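Local coordinates for antibiotic biosynthesis monooxygenase family protein (Shewanella oneidensis, PDB 2BBE), which is of unknown function but belongs to a family generally assigned monooxygenase activity, within the dimeric alpha-beta barrel clan, at residues H88-M91 with P92-E96. Numbering follows the deposited sequence.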
loop_
_atom_site.group_PDB
_atom_site.type_symbol
_atom_site.label_atom_id
_atom_site.label_comp_id
_atom_site.label_asym_id
_atom_site.label_seq_id
_atom_site.Cartn_x
_atom_site.Cartn_y
_atom_site.Cartn_z
ATOM N N HIS A 88 18.644 9.881 19.781
ATOM C CA HIS A 88 19.632 10.378 20.765
ATOM C C HIS A 88 20.235 11.734 20.493
ATOM O O HIS A 88 20.491 12.487 21.428
ATOM C CB HIS A 88 20.841 9.451 20.824
ATOM C CG HIS A 88 20.612 8.204 21.594
ATOM N ND1 HIS A 88 21.650 7.460 22.119
ATOM C CD2 HIS A 88 19.470 7.558 21.928
ATOM C CE1 HIS A 88 21.152 6.419 22.764
ATOM N NE2 HIS A 88 19.832 6.452 22.657
ATOM N N GLN A 89 20.532 12.007 19.219
ATOM C CA GLN A 89 21.318 13.176 18.864
ATOM C C GLN A 89 20.526 14.260 18.133
ATOM O O GLN A 89 20.750 15.449 18.364
ATOM C CB GLN A 89 22.548 12.783 18.043
ATOM C CG GLN A 89 23.460 11.759 18.746
ATOM C CD GLN A 89 24.020 12.299 20.045
ATOM O OE1 GLN A 89 24.346 13.483 20.132
ATOM N NE2 GLN A 89 24.148 11.431 21.064
ATOM N N VAL A 90 19.612 13.848 17.258
ATOM C CA VAL A 90 18.936 14.812 16.397
ATOM C C VAL A 90 17.687 15.359 17.076
ATOM O O VAL A 90 17.491 16.567 17.195
ATOM C CB VAL A 90 18.594 14.202 15.004
ATOM C CG1 VAL A 90 17.878 15.240 14.130
ATOM C CG2 VAL A 90 19.867 13.706 14.314
ATOM N N MET A 91 16.845 14.449 17.527
ATOM C CA MET A 91 15.575 14.795 18.156
ATOM C C MET A 91 15.654 15.854 19.276
ATOM O O MET A 91 14.854 16.788 19.258
ATOM C CB MET A 91 14.872 13.521 18.646
ATOM C CG MET A 91 13.374 13.523 18.502
ATOM S SD MET A 91 12.690 11.992 19.143
ATOM C CE MET A 91 12.939 12.182 20.909
ATOM N N PRO A 92 16.620 15.750 20.227
ATOM C CA PRO A 92 16.658 16.754 21.287
ATOM C C PRO A 92 16.882 18.181 20.799
ATOM O O PRO A 92 16.501 19.126 21.501
ATOM C CB PRO A 92 17.864 16.329 22.146
ATOM C CG PRO A 92 18.128 14.932 21.779
ATOM C CD PRO A 92 17.701 14.757 20.389
ATOM N N GLU A 93 17.493 18.344 19.622
ATOM C CA GLU A 93 17.771 19.673 19.089
ATOM C C GLU A 93 16.580 20.254 18.325
ATOM O O GLU A 93 16.400 21.470 18.278
ATOM C CB GLU A 93 19.015 19.635 18.192
ATOM C CG GLU A 93 20.264 19.048 18.870
ATOM C CD GLU A 93 20.675 19.792 20.140
ATOM O OE1 GLU A 93 20.578 21.043 20.165
ATOM O OE2 GLU A 93 21.104 19.124 21.110
ATOM N N LEU A 94 15.769 19.373 17.735
ATOM C CA LEU A 94 14.714 19.794 16.809
ATOM C C LEU A 94 13.284 19.676 17.316
ATOM O O LEU A 94 12.383 20.322 16.766
ATOM C CB LEU A 94 14.814 18.970 15.506
ATOM C CG LEU A 94 16.155 18.974 14.767
ATOM C CD1 LEU A 94 16.024 18.318 13.403
ATOM C CD2 LEU A 94 16.678 20.394 14.591
ATOM N N VAL A 95 13.044 18.806 18.296
ATOM C CA VAL A 95 11.677 18.407 18.655
ATOM C C VAL A 95 11.255 18.922 20.032
ATOM O O VAL A 95 12.023 18.777 21.001
ATOM C CB VAL A 95 11.524 16.853 18.548
ATOM C CG1 VAL A 95 10.177 16.384 19.079
ATOM C CG2 VAL A 95 11.687 16.405 17.097
ATOM N N GLU A 96 10.058 19.499 20.104
ATOM C CA GLU A 96 9.458 19.943 21.367
ATOM C C GLU A 96 8.856 18.761 22.138
ATOM O O GLU A 96 9.054 18.621 23.366
ATOM C CB GLU A 96 8.362 20.976 21.082
ATOM C CG GLU A 96 7.611 21.444 22.321
ATOM C CD GLU A 96 6.638 22.561 22.021
ATOM O OE1 GLU A 96 7.023 23.520 21.318
ATOM O OE2 GLU A 96 5.475 22.484 22.488
HETATM O O HOH W 1 21.843 16.607 20.640
#
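The carbonyl oxygen of Met91 is gripped by two amides, Leu94 N in the last turn of helix 81-94 and Val95 N just beyond it. Val95 N lies 2.9 Å from Met91 O, nearly in line with the C=O bond (C=O...N 161°) though its N-H...O angle is 147°, whereas Leu94 N, 3.1 Å from Met91 O, sits well above the carbonyl plane. Val90 O accepts from Glu93 N at 3.0 Å and only weakly from Leu94 N, so three-residue and four-residue bonds mix as the helix ends. Pro92 has no amide hydrogen to give; its ring packs against the preceding turn instead, CG 3.4 Å from His88 O, and the helix kinks here. One turn back, Gln89 O receives a hydrogen from a water that, in one modelled conformer of Glu93, provisionally also donates to Glu93 OE2. Two apolar pairs lie on other faces: Val90 CG1, anti to its own backbone N, meets Leu94 CD1 at 3.7 Å beside Ala33 of helix 27-35, and Met91 CG touches Val95 CG2, in one conformer of Val95, next to Phe20 of strand 8-22. Neither His88 O nor Gln89 O thus receives the usual helical amide, and water probably serves Gln89 O instead.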